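Local coordinates for nicotinate-nucleotide diphosphorylase (Carboxylating) (Streptococcus pyogenes GA06023, PDB 5HUO), which catalyses the conversion of quinolinate and phosphoribosyl diphosphate to nicotinate mononucleotide, carbon dioxide and diphosphate in NAD+ biosynthesis, at residues V95-P100 and L114-I119; V69-K74 and L302-K307; S266-S271 and A286-S291; T146-E151 and I274-I279. All coordinates share one frame; numbering follows the deposited sequence.

How the contacts relate
Contacts 1 and 2 belong to one four-stranded antiparallel sheet: strands 114-119 and 66-73 are neighbours in it, and Leu116 O and Ile118 N reach the backbone of Leu71 and Val69. Both are partly buried, with a mostly apolar face against helices and a mixed, more polar face on the other side. Contact 3, its centre about 41 Å from that of contact 1, pairs two parallel strands of the other sheet; it is largely buried, yet carries acids, hydroxyls and a sulfate-binding arginine. Contact 4 lies beside it, Ile274 and Ile279 touching Val290, and joins the end of helix 122-153 to a loop by side-chain packing instead of backbone pairing.

Contact 1: V95-P100 and L114-I119; sequences VTFQNP and LVLEII
Phe97 and Ile118 form a non-hydrogen-bonded antiparallel pair whose side chains lie alongside each other and point the same way. Ile118 CG1 sits at the edge of the phenyl ring, near its plane and 3.7 Å from Phe97 CE1. From the next residue but one, Leu116 CD1 comes in obliquely to Phe97 CD1, also at 3.7 Å. The other branch of the isoleucine, Ile118 CG2, meets Val95 CG1 at 3.5 Å and lengthens the apolar row. Helix 82-92 borders it, Gln86 touching Phe97 and Leu116, and Phe89 touching Val95.

Thr96, Gln98, Glu117 and Ile119 occupy the other face. Reciprocal backbone hydrogen bonds join Thr96 to Ile119 and Gln98 to Glu117; Glu117 N reaches Gln98 O at 2.8 Å. Thr96 OG1 adds a weak hydrogen bond to Ile119 O (3.5 Å) and lies beside Ile119 CB. Past the strand end, Asn99 CB packs on Leu116 CD2 at 3.6 Å, while its amide ND2 bonds to Phe103 O.

The chemistry therefore differs by face: apolar side chains of the two strands pack together toward helix 82-92, whereas the other face mixes polar groups with Ile119, and Glu117 makes a long, weak ion pair with Lys68.

Contact 2: V69-K74 and L302-K307; sequences VSLFAK and LDFSMK
Strands 69-73 and 304-307 run antiparallel at 161°, with Ser70 facing Lys307 and Phe72 facing Ser305 as hydrogen-bonded pairs. The straightest of these bonds carries Phe72 N to Ser305 O over 2.8 Å. One further backbone bond, from Lys74 N to Asp303 O, continues the pairing beyond the strand ends, but its donor stands above the carbonyl plane.

Leu71, Ala73, Phe304 and Met306 project from one face. Leu71 extends its CD1 methyl between Phe304 and Met306 of the other strand, 4.1 Å from Phe304 CB and 4.0 Å from Met306 CG. The Met306 side chain crosses it obliquely, and its CB lies 4.0 Å from Val69 CG1. The Phe304 ring, with CG anti to the carbonyl carbon (chi1 -70°), brings CD2 to within 3.7 Å of Ala73 CA. Helices 122-153 and 82-92 flank this face: Leu133 and Phe85 touch Leu71, Leu136 touches Phe304, and Phe89 touches Met306.

On the other face Lys74 reaches back across the pairing. Its chain bends at chi2 (-79°) and puts NZ at a weak hydrogen-bonding distance, 3.4 Å, from Ser305 OG. The Lys307 chain crosses it at about a right angle, leaving two ammonium groups near each other, an arrangement that probably costs some electrostatic energy.

Although 227 residues lie between the segments, strand 304-311 comes back to the N-terminal part of the chain and forms an outer strand, within this chain, of the four-stranded antiparallel sheet, as in the α/β N-terminal domain of quinolinate phosphoribosyltransferases.

Contact 3: S266-S271 and A286-S291; sequences SRIECS and AIDYVS. With SO4 (sulfate ion), chain H; SO4 (sulfate ion), chain G.
The first torsions of Glu269 and Tyr289 bring the two side chains together: the glutamate sets CG opposite its backbone N (chi1 161°) and runs on extended, while the tyrosine tucks CG between its backbone N and carbonyl carbon (chi1 66°). Glu269 CB thereby lies over one face of the ring, a CH-pi contact with 3.7 Å to the centroid. The carboxylate is held by OE1, whose anti lone pair receives Ser291 OG at 2.7 Å. That hydroxyl in turn accepts from Ser271 OG at 3.1 Å, extending the chain of polar groups along this face. The other oxygen, OE2, bonds to His186; its link to Tyr289 OH is weak and its position less certain.

Just before strand 289-291, Asp288 spans two partners at the start of strand 267-271. Its OD2 takes Ile268 N on the anti lone pair at 2.7 Å, and OD1 forms a salt bridge with Arg267 NH1 at 2.9 Å, met from above the carboxylate plane. The guanidinium stands almost perpendicular to that plane, its remaining edges turned to two sulfates, one bound by NE at 2.6 Å. Phe220 of the second subunit packs on Arg267, Asp288 and Tyr289.

Cys270, Ile287 and Val290 make the hydrophobic reverse. The pair of strands belongs to the parallel sheet of the incomplete α/β barrel characteristic of this family's C-terminal domain.

Contact 4: T146-E151 and I274-I279; sequences TAAYVE and IDMTTI
The Tyr149 ring is received by the backbone and side chains of the loop 274-279, with Ile274 O at its edge, near the ring plane and 4.0 Å from Tyr149 CE2. The other neighbours approach at a slant. Met276 CG lies 3.7 Å from Tyr149 CE1, and its sulfur makes an oblique Met-aromatic contact, SD standing 4.8 Å from the ring centroid. Near the phenol oxygen the loop backbone turns past, Asp275 CA being 3.4 Å from Tyr149 OH.

Ile279 closes on the CD2 side of the ring. With CG1 opposite its backbone N (chi1 -169°) and the chain extended beyond, it carries CD1 to 3.9 Å from Tyr149 CD2 and also up to the tyrosine's own carbonyl oxygen. Met276 instead folds at chi2 (-68°) and ends on the helix, its CE methyl 4.0 Å from Ala148 CB.

The loop has its own internal brace. Asp275 OD1 accepts Thr278 N at 3.1 Å, an Asx motif, and takes the Thr277 hydroxyl on its syn lone pair; together with the backbone bond from Ile279 N to Asp275 O, this probably helps to hold the turn that carries Met276 and Ile279.

The contact thus packs the last turns of helix 122-153 against the loop that follows strand 267-271. Ser294 and Leu295 of helix 294-297 also touch Tyr149, and Val290 of strand 289-291 adjoins both Ile274 and Ile279.

Contact 1: V95-P100 and L114-I119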
loop_
_atom_site.group_PDB
_atom_site.type_symbol
_atom_site.label_atom_id
_atom_site.label_comp_id
_atom_site.label_asym_id
_atom_site.label_seq_id
_atom_site.Cartn_x
_atom_site.Cartn_y
_atom_site.Cartn_z
ATOM N N VAL A 95 6.720 12.604 21.948
ATOM C CA VAL A 95 6.223 13.916 22.260
ATOM C C VAL A 95 5.203 13.768 23.327
ATOM O O VAL A 95 4.361 12.888 23.267
ATOM C CB VAL A 95 5.582 14.582 21.028
ATOM C CG1 VAL A 95 4.943 15.917 21.375
ATOM C CG2 VAL A 95 6.620 14.805 19.931
ATOM N N THR A 96 5.244 14.654 24.301
ATOM C CA THR A 96 4.247 14.648 25.391
ATOM C C THR A 96 3.451 15.927 25.410
ATOM O O THR A 96 3.843 16.909 24.777
ATOM C CB THR A 96 4.903 14.445 26.755
ATOM O OG1 THR A 96 5.884 15.461 26.971
ATOM C CG2 THR A 96 5.566 13.084 26.801
ATOM N N PHE A 97 2.346 15.911 26.137
ATOM C CA PHE A 97 1.466 17.065 26.146
ATOM C C PHE A 97 1.062 17.445 27.518
ATOM O O PHE A 97 1.044 16.646 28.399
ATOM C CB PHE A 97 0.220 16.781 25.341
ATOM C CG PHE A 97 0.499 16.395 23.921
ATOM C CD1 PHE A 97 0.577 17.351 22.944
ATOM C CD2 PHE A 97 0.707 15.089 23.572
ATOM C CE1 PHE A 97 0.851 16.991 21.622
ATOM C CE2 PHE A 97 0.967 14.746 22.256
ATOM C CZ PHE A 97 1.051 15.689 21.290
ATOM N N GLN A 98 0.744 18.698 27.686
ATOM C CA GLN A 98 0.170 19.190 28.912
ATOM C C GLN A 98 -1.095 19.932 28.529
ATOM O O GLN A 98 -1.093 20.717 27.577
ATOM C CB GLN A 98 1.124 20.111 29.612
ATOM C CG GLN A 98 2.120 19.404 30.512
ATOM C CD GLN A 98 3.279 20.313 30.955
ATOM O OE1 GLN A 98 3.291 21.526 30.717
ATOM N NE2 GLN A 98 4.229 19.731 31.625
ATOM N N ASN A 99 -2.156 19.723 29.297
ATOM C CA ASN A 99 -3.440 20.346 29.020
ATOM C C ASN A 99 -3.937 21.039 30.297
ATOM O O ASN A 99 -4.838 20.538 30.969
ATOM C CB ASN A 99 -4.449 19.297 28.528
ATOM C CG ASN A 99 -5.683 19.907 27.896
ATOM O OD1 ASN A 99 -6.006 21.112 28.058
ATOM N ND2 ASN A 99 -6.403 19.093 27.209
ATOM N N PRO A 100 -3.388 22.214 30.608
ATOM C CA PRO A 100 -3.707 22.989 31.794
ATOM C C PRO A 100 -5.164 23.197 32.055
ATOM O O PRO A 100 -5.564 23.146 33.214
ATOM C CB PRO A 100 -3.091 24.356 31.493
ATOM C CG PRO A 100 -1.963 24.074 30.588
ATOM C CD PRO A 100 -2.489 22.971 29.711
ATOM N N LEU A 114 -5.335 28.981 25.804
ATOM C CA LEU A 114 -4.259 27.997 25.766
ATOM C C LEU A 114 -4.859 26.564 25.771
ATOM O O LEU A 114 -5.206 26.004 26.810
ATOM C CB LEU A 114 -3.299 28.189 26.931
ATOM C CG LEU A 114 -2.267 27.072 27.115
ATOM C CD1 LEU A 114 -1.285 27.060 25.990
ATOM C CD2 LEU A 114 -1.525 27.262 28.431
ATOM N N VAL A 115 -4.932 25.987 24.593
ATOM C CA VAL A 115 -5.549 24.684 24.415
ATOM C C VAL A 115 -4.625 23.526 24.829
ATOM O O VAL A 115 -5.024 22.617 25.515
ATOM C CB VAL A 115 -5.952 24.495 22.959
ATOM C CG1 VAL A 115 -6.562 23.110 22.746
ATOM C CG2 VAL A 115 -6.944 25.580 22.544
ATOM N N LEU A 116 -3.376 23.613 24.428
ATOM C CA LEU A 116 -2.379 22.600 24.740
ATOM C C LEU A 116 -0.960 23.177 24.805
ATOM O O LEU A 116 -0.639 24.138 24.124
ATOM C CB LEU A 116 -2.368 21.511 23.660
ATOM C CG LEU A 116 -3.140 20.245 23.867
ATOM C CD1 LEU A 116 -2.566 19.211 22.918
ATOM C CD2 LEU A 116 -3.097 19.676 25.265
ATOM N N GLU A 117 -0.124 22.485 25.573
ATOM C CA GLU A 117 1.293 22.641 25.505
ATOM C C GLU A 117 1.853 21.378 24.968
ATOM O O GLU A 117 1.464 20.300 25.345
ATOM C CB GLU A 117 1.859 22.954 26.860
ATOM C CG GLU A 117 1.678 24.422 27.241
ATOM C CD GLU A 117 1.860 24.702 28.739
ATOM O OE1 GLU A 117 1.644 23.806 29.585
ATOM O OE2 GLU A 117 2.177 25.882 29.051
ATOM N N ILE A 118 2.742 21.538 24.017
ATOM C CA ILE A 118 3.402 20.417 23.361
ATOM C C ILE A 118 4.902 20.366 23.729
ATOM O O ILE A 118 5.628 21.329 23.499
ATOM C CB ILE A 118 3.295 20.497 21.830
ATOM C CG1 ILE A 118 1.869 20.580 21.390
ATOM C CG2 ILE A 118 3.916 19.249 21.178
ATOM C CD1 ILE A 118 1.380 21.989 21.174
ATOM N N ILE A 119 5.350 19.225 24.266
ATOM C CA ILE A 119 6.735 19.069 24.758
ATOM C C ILE A 119 7.484 17.960 24.051
ATOM O O ILE A 119 7.051 16.842 24.013
ATOM C CB ILE A 119 6.811 18.761 26.249
ATOM C CG1 ILE A 119 6.355 19.941 27.061
ATOM C CG2 ILE A 119 8.225 18.455 26.657
ATOM C CD1 ILE A 119 4.888 19.838 27.429
HETATM O O HOH W 1 -5.080 23.775 28.230
#

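Contact 2: V69-K74 and L302-K307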
loop_
_atom_site.group_PDB
_atom_site.type_symbol
_atom_site.label_atom_id
_atom_site.label_comp_id
_atom_site.label_asym_id
_atom_site.label_seq_id
_atom_site.Cartn_x
_atom_site.Cartn_y
_atom_site.Cartn_z
ATOM N N VAL A 69 6.140 24.232 23.279
ATOM C CA VAL A 69 5.390 25.148 22.428
ATOM C C VAL A 69 3.946 25.090 22.823
ATOM O O VAL A 69 3.457 24.063 23.225
ATOM C CB VAL A 69 5.367 24.748 20.973
ATOM C CG1 VAL A 69 4.834 25.900 20.125
ATOM C CG2 VAL A 69 6.729 24.486 20.489
ATOM N N SER A 70 3.265 26.205 22.668
ATOM C CA SER A 70 1.874 26.342 23.060
ATOM C C SER A 70 0.931 26.438 21.864
ATOM O O SER A 70 1.197 27.143 20.891
ATOM C CB SER A 70 1.714 27.560 23.963
ATOM O OG SER A 70 2.381 27.329 25.179
ATOM N N LEU A 71 -0.175 25.748 21.982
ATOM C CA LEU A 71 -1.225 25.808 21.008
ATOM C C LEU A 71 -2.294 26.784 21.500
ATOM O O LEU A 71 -2.888 26.569 22.546
ATOM C CB LEU A 71 -1.855 24.442 20.805
ATOM C CG LEU A 71 -3.069 24.403 19.850
ATOM C CD1 LEU A 71 -2.716 24.747 18.417
ATOM C CD2 LEU A 71 -3.694 23.026 19.926
ATOM N N PHE A 72 -2.534 27.831 20.726
ATOM C CA PHE A 72 -3.484 28.865 21.067
ATOM C C PHE A 72 -4.646 28.903 20.081
ATOM O O PHE A 72 -4.457 28.845 18.864
ATOM C CB PHE A 72 -2.823 30.250 21.064
ATOM C CG PHE A 72 -1.895 30.478 22.206
ATOM C CD1 PHE A 72 -2.412 30.745 23.478
ATOM C CD2 PHE A 72 -0.507 30.454 22.027
ATOM C CE1 PHE A 72 -1.559 30.903 24.555
ATOM C CE2 PHE A 72 0.328 30.649 23.096
ATOM C CZ PHE A 72 -0.195 30.862 24.355
ATOM N N ALA A 73 -5.836 29.035 20.618
ATOM C CA ALA A 73 -6.969 29.329 19.789
ATOM C C ALA A 73 -6.867 30.775 19.375
ATOM O O ALA A 73 -6.549 31.626 20.191
ATOM C CB ALA A 73 -8.265 29.091 20.552
ATOM N N LYS A 74 -7.174 31.073 18.125
ATOM C CA LYS A 74 -7.101 32.454 17.614
ATOM C C LYS A 74 -8.413 33.027 17.134
ATOM O O LYS A 74 -8.466 34.099 16.552
ATOM C CB LYS A 74 -6.060 32.519 16.527
ATOM C CG LYS A 74 -4.672 32.473 17.134
ATOM C CD LYS A 74 -4.331 33.873 17.688
ATOM C CE LYS A 74 -3.326 33.899 18.879
ATOM N NZ LYS A 74 -1.897 34.131 18.428
ATOM N N LEU A 302 -11.078 27.061 11.262
ATOM C CA LEU A 302 -10.971 27.880 12.448
ATOM C C LEU A 302 -9.509 28.166 12.737
ATOM O O LEU A 302 -8.694 27.256 12.816
ATOM C CB LEU A 302 -11.589 27.164 13.639
ATOM C CG LEU A 302 -11.879 28.027 14.863
ATOM C CD1 LEU A 302 -13.139 28.835 14.570
ATOM C CD2 LEU A 302 -12.110 27.148 16.100
ATOM N N ASP A 303 -9.191 29.427 12.995
ATOM C CA ASP A 303 -7.805 29.845 13.200
ATOM C C ASP A 303 -7.196 29.433 14.607
ATOM O O ASP A 303 -7.867 29.574 15.676
ATOM C CB ASP A 303 -7.695 31.331 12.937
ATOM C CG ASP A 303 -6.215 31.797 12.717
ATOM O OD1 ASP A 303 -5.306 30.972 12.441
ATOM O OD2 ASP A 303 -5.960 33.022 12.837
ATOM N N PHE A 304 -6.005 28.838 14.564
ATOM C CA PHE A 304 -5.184 28.518 15.723
ATOM C C PHE A 304 -3.742 28.926 15.377
ATOM O O PHE A 304 -3.424 29.107 14.217
ATOM C CB PHE A 304 -5.116 27.010 16.037
ATOM C CG PHE A 304 -6.381 26.405 16.560
ATOM C CD1 PHE A 304 -7.412 26.023 15.679
ATOM C CD2 PHE A 304 -6.550 26.171 17.893
ATOM C CE1 PHE A 304 -8.569 25.449 16.138
ATOM C CE2 PHE A 304 -7.715 25.579 18.378
ATOM C CZ PHE A 304 -8.719 25.224 17.509
ATOM N N SER A 305 -2.878 29.039 16.392
ATOM C CA SER A 305 -1.475 29.157 16.148
ATOM C C SER A 305 -0.682 28.436 17.222
ATOM O O SER A 305 -1.131 28.202 18.306
ATOM C CB SER A 305 -1.054 30.604 16.078
ATOM O OG SER A 305 -0.794 31.104 17.389
ATOM N N MET A 306 0.530 28.059 16.862
ATOM C CA MET A 306 1.506 27.458 17.786
ATOM C C MET A 306 2.633 28.455 17.952
ATOM O O MET A 306 3.307 28.815 16.985
ATOM C CB MET A 306 2.069 26.176 17.256
ATOM C CG MET A 306 1.244 24.999 17.620
ATOM S SD MET A 306 1.779 23.476 16.822
ATOM C CE MET A 306 3.536 23.399 17.182
ATOM N N LYS A 307 2.811 28.905 19.176
ATOM C CA LYS A 307 3.714 29.998 19.483
ATOM C C LYS A 307 4.327 29.790 20.869
ATOM O O LYS A 307 3.933 28.892 21.625
ATOM C CB LYS A 307 2.935 31.356 19.422
ATOM C CG LYS A 307 3.180 32.172 18.179
ATOM C CD LYS A 307 1.969 32.987 17.774
ATOM C CE LYS A 307 2.137 33.578 16.345
ATOM N NZ LYS A 307 0.855 34.117 15.738
#

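Contact 3: S266-S271 and A286-S291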
loop_
_atom_site.group_PDB
_atom_site.type_symbol
_atom_site.label_atom_id
_atom_site.label_comp_id
_atom_site.label_asym_id
_atom_site.label_seq_id
_atom_site.Cartn_x
_atom_site.Cartn_y
_atom_site.Cartn_z
ATOM N N SER A 266 -43.565 7.551 8.479
ATOM C CA SER A 266 -42.125 7.599 8.232
ATOM C C SER A 266 -41.471 8.763 8.946
ATOM O O SER A 266 -42.129 9.709 9.358
ATOM C CB SER A 266 -41.844 7.746 6.738
ATOM O OG SER A 266 -42.616 6.810 6.050
ATOM N N ARG A 267 -40.148 8.691 9.027
ATOM C CA ARG A 267 -39.326 9.819 9.499
ATOM C C ARG A 267 -39.199 10.840 8.389
ATOM O O ARG A 267 -39.259 10.494 7.218
ATOM C CB ARG A 267 -37.929 9.393 9.861
ATOM C CG ARG A 267 -37.833 8.435 10.997
ATOM C CD ARG A 267 -38.095 9.192 12.270
ATOM N NE ARG A 267 -38.028 8.305 13.398
ATOM C CZ ARG A 267 -38.444 8.585 14.626
ATOM N NH1 ARG A 267 -38.959 9.748 14.921
ATOM N NH2 ARG A 267 -38.316 7.676 15.592
ATOM N N ILE A 268 -39.104 12.101 8.773
ATOM C CA ILE A 268 -39.148 13.173 7.785
ATOM C C ILE A 268 -37.895 13.984 7.867
ATOM O O ILE A 268 -37.531 14.483 8.941
ATOM C CB ILE A 268 -40.372 14.092 7.915
ATOM C CG1 ILE A 268 -41.678 13.278 7.930
ATOM C CG2 ILE A 268 -40.409 15.109 6.772
ATOM C CD1 ILE A 268 -42.904 14.086 8.404
ATOM N N GLU A 269 -37.251 14.092 6.714
ATOM C CA GLU A 269 -36.044 14.908 6.530
ATOM C C GLU A 269 -36.364 16.039 5.559
ATOM O O GLU A 269 -37.020 15.788 4.551
ATOM C CB GLU A 269 -34.879 14.070 5.983
ATOM C CG GLU A 269 -33.718 14.860 5.327
ATOM C CD GLU A 269 -32.529 13.971 4.850
ATOM O OE1 GLU A 269 -31.427 14.492 4.523
ATOM O OE2 GLU A 269 -32.689 12.717 4.813
ATOM N N CYS A 270 -35.939 17.257 5.873
ATOM C CA CYS A 270 -35.960 18.316 4.904
ATOM C C CYS A 270 -34.550 18.550 4.430
ATOM O O CYS A 270 -33.612 18.570 5.197
ATOM C CB CYS A 270 -36.545 19.598 5.453
ATOM S SG CYS A 270 -38.353 19.550 5.597
ATOM N N SER A 271 -34.404 18.799 3.137
ATOM C CA SER A 271 -33.075 19.047 2.544
ATOM C C SER A 271 -33.137 19.948 1.327
ATOM O O SER A 271 -34.208 20.212 0.786
ATOM C CB SER A 271 -32.459 17.751 2.151
ATOM O OG SER A 271 -31.187 17.962 1.574
ATOM N N ALA A 286 -42.853 19.643 12.782
ATOM C CA ALA A 286 -42.825 18.275 13.273
ATOM C C ALA A 286 -42.159 17.421 12.191
ATOM O O ALA A 286 -42.741 16.505 11.620
ATOM C CB ALA A 286 -44.225 17.765 13.596
ATOM N N ILE A 287 -40.915 17.756 11.918
ATOM C CA ILE A 287 -40.052 16.926 11.092
ATOM C C ILE A 287 -39.004 16.423 12.015
ATOM O O ILE A 287 -38.761 17.007 13.067
ATOM C CB ILE A 287 -39.418 17.691 9.924
ATOM C CG1 ILE A 287 -38.492 18.800 10.420
ATOM C CG2 ILE A 287 -40.502 18.293 9.064
ATOM C CD1 ILE A 287 -37.713 19.456 9.304
ATOM N N ASP A 288 -38.354 15.359 11.596
ATOM C CA ASP A 288 -37.319 14.728 12.429
ATOM C C ASP A 288 -35.934 15.366 12.293
ATOM O O ASP A 288 -35.231 15.533 13.287
ATOM C CB ASP A 288 -37.258 13.252 12.151
ATOM C CG ASP A 288 -38.597 12.568 12.437
ATOM O OD1 ASP A 288 -38.893 12.347 13.637
ATOM O OD2 ASP A 288 -39.315 12.245 11.463
ATOM N N TYR A 289 -35.547 15.698 11.068
ATOM C CA TYR A 289 -34.262 16.389 10.855
ATOM C C TYR A 289 -34.136 17.166 9.532
ATOM O O TYR A 289 -34.995 17.085 8.667
ATOM C CB TYR A 289 -33.124 15.418 10.961
ATOM C CG TYR A 289 -33.045 14.349 9.885
ATOM C CD1 TYR A 289 -33.827 13.210 9.951
ATOM C CD2 TYR A 289 -32.102 14.418 8.892
ATOM C CE1 TYR A 289 -33.668 12.186 9.034
ATOM C CE2 TYR A 289 -31.942 13.405 7.962
ATOM C CZ TYR A 289 -32.738 12.282 8.029
ATOM O OH TYR A 289 -32.597 11.277 7.080
ATOM N N VAL A 290 -33.084 17.970 9.454
ATOM C CA VAL A 290 -32.658 18.593 8.224
ATOM C C VAL A 290 -31.219 18.236 7.929
ATOM O O VAL A 290 -30.443 17.874 8.833
ATOM C CB VAL A 290 -32.718 20.110 8.292
ATOM C CG1 VAL A 290 -34.134 20.541 8.573
ATOM C CG2 VAL A 290 -31.755 20.685 9.321
ATOM N N SER A 291 -30.845 18.348 6.668
ATOM C CA SER A 291 -29.442 18.026 6.243
ATOM C C SER A 291 -28.845 19.145 5.419
ATOM O O SER A 291 -29.548 19.791 4.617
ATOM C CB SER A 291 -29.360 16.673 5.480
ATOM O OG SER A 291 -30.040 16.746 4.216
HETATM S S SO4 H . -36.856 4.984 14.034
HETATM O O1 SO4 H . -35.820 5.917 14.548
HETATM O O2 SO4 H . -37.663 4.335 15.121
HETATM O O3 SO4 H . -36.183 4.008 13.134
HETATM O O4 SO4 H . -37.809 5.753 13.219
HETATM S S SO4 G . -39.090 8.420 19.189
HETATM O O1 SO4 G . -39.257 9.564 20.110
HETATM O O2 SO4 G . -39.605 7.171 19.806
HETATM O O3 SO4 G . -39.827 8.732 17.939
HETATM O O4 SO4 G . -37.649 8.241 18.907
#

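Contact 4: T146-E151 and I274-I279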
loop_
_atom_site.group_PDB
_atom_site.type_symbol
_atom_site.label_atom_id
_atom_site.label_comp_id
_atom_site.label_asym_id
_atom_site.label_seq_id
_atom_site.Cartn_x
_atom_site.Cartn_y
_atom_site.Cartn_z
ATOM N N THR A 146 -21.233 23.585 12.284
ATOM C CA THR A 146 -22.332 22.698 12.693
ATOM C C THR A 146 -23.050 23.256 13.935
ATOM O O THR A 146 -24.262 23.435 13.943
ATOM C CB THR A 146 -21.822 21.296 12.999
ATOM O OG1 THR A 146 -21.224 20.756 11.824
ATOM C CG2 THR A 146 -22.964 20.395 13.445
ATOM N N ALA A 147 -22.260 23.630 14.929
ATOM C CA ALA A 147 -22.770 24.279 16.137
ATOM C C ALA A 147 -23.564 25.522 15.842
ATOM O O ALA A 147 -24.622 25.741 16.424
ATOM C CB ALA A 147 -21.657 24.621 17.092
ATOM N N ALA A 148 -23.063 26.322 14.923
ATOM C CA ALA A 148 -23.744 27.567 14.520
ATOM C C ALA A 148 -25.112 27.272 13.871
ATOM O O ALA A 148 -26.087 27.998 14.086
ATOM C CB ALA A 148 -22.873 28.359 13.574
ATOM N N TYR A 149 -25.154 26.258 13.019
ATOM C CA TYR A 149 -26.393 25.875 12.365
ATOM C C TYR A 149 -27.421 25.419 13.384
ATOM O O TYR A 149 -28.592 25.756 13.305
ATOM C CB TYR A 149 -26.149 24.745 11.363
ATOM C CG TYR A 149 -25.773 25.200 9.938
ATOM C CD1 TYR A 149 -24.823 26.160 9.729
ATOM C CD2 TYR A 149 -26.374 24.632 8.810
ATOM C CE1 TYR A 149 -24.472 26.523 8.452
ATOM C CE2 TYR A 149 -26.025 25.011 7.542
ATOM C CZ TYR A 149 -25.086 25.960 7.372
ATOM O OH TYR A 149 -24.723 26.359 6.105
ATOM N N VAL A 150 -26.964 24.624 14.339
ATOM C CA VAL A 150 -27.875 24.126 15.375
ATOM C C VAL A 150 -28.533 25.296 16.109
ATOM O O VAL A 150 -29.725 25.296 16.326
ATOM C CB VAL A 150 -27.156 23.192 16.381
ATOM C CG1 VAL A 150 -27.984 22.983 17.637
ATOM C CG2 VAL A 150 -26.891 21.856 15.731
ATOM N N GLU A 151 -27.727 26.265 16.531
ATOM C CA GLU A 151 -28.239 27.422 17.210
ATOM C C GLU A 151 -29.194 28.248 16.347
ATOM O O GLU A 151 -30.252 28.610 16.783
ATOM C CB GLU A 151 -27.131 28.318 17.675
ATOM C CG GLU A 151 -27.701 29.545 18.361
ATOM C CD GLU A 151 -26.820 30.092 19.434
ATOM O OE1 GLU A 151 -25.562 29.980 19.313
ATOM O OE2 GLU A 151 -27.428 30.677 20.381
ATOM N N ILE A 274 -30.304 24.895 2.269
ATOM C CA ILE A 274 -30.287 25.022 3.724
ATOM C C ILE A 274 -28.941 25.577 4.132
ATOM O O ILE A 274 -27.919 24.917 4.007
ATOM C CB ILE A 274 -30.541 23.700 4.470
ATOM C CG1 ILE A 274 -31.972 23.203 4.194
ATOM C CG2 ILE A 274 -30.282 23.899 5.967
ATOM C CD1 ILE A 274 -32.325 21.854 4.774
ATOM N N ASP A 275 -28.977 26.786 4.660
ATOM C CA ASP A 275 -27.776 27.457 5.145
ATOM C C ASP A 275 -28.076 28.251 6.435
ATOM O O ASP A 275 -29.188 28.164 6.986
ATOM C CB ASP A 275 -27.183 28.324 4.026
ATOM C CG ASP A 275 -27.991 29.609 3.753
ATOM O OD1 ASP A 275 -28.514 30.247 4.701
ATOM O OD2 ASP A 275 -28.048 30.001 2.573
ATOM N N MET A 276 -27.101 29.033 6.883
ATOM C CA MET A 276 -27.259 29.861 8.087
ATOM C C MET A 276 -28.520 30.734 8.114
ATOM O O MET A 276 -29.201 30.817 9.116
ATOM C CB MET A 276 -26.054 30.778 8.268
ATOM C CG MET A 276 -24.954 30.135 9.062
ATOM S SD MET A 276 -25.506 29.926 10.748
ATOM C CE MET A 276 -24.622 31.259 11.523
ATOM N N THR A 277 -28.786 31.417 7.012
ATOM C CA THR A 277 -29.951 32.336 6.900
ATOM C C THR A 277 -31.280 31.547 6.836
ATOM O O THR A 277 -32.237 31.830 7.535
ATOM C CB THR A 277 -29.809 33.308 5.685
ATOM O OG1 THR A 277 -29.626 32.558 4.475
ATOM C CG2 THR A 277 -28.615 34.240 5.889
ATOM N N THR A 278 -31.303 30.556 5.971
ATOM C CA THR A 278 -32.477 29.730 5.713
ATOM C C THR A 278 -32.898 28.787 6.848
ATOM O O THR A 278 -34.063 28.543 7.060
ATOM C CB THR A 278 -32.144 28.824 4.537
ATOM O OG1 THR A 278 -31.582 29.615 3.505
ATOM C CG2 THR A 278 -33.349 28.141 4.038
ATOM N N ILE A 279 -31.933 28.220 7.562
ATOM C CA ILE A 279 -32.229 27.099 8.478
ATOM C C ILE A 279 -33.349 27.405 9.513
ATOM O O ILE A 279 -34.044 26.518 9.942
ATOM C CB ILE A 279 -30.964 26.556 9.166
ATOM C CG1 ILE A 279 -31.281 25.244 9.865
ATOM C CG2 ILE A 279 -30.433 27.540 10.179
ATOM C CD1 ILE A 279 -30.080 24.384 10.103
#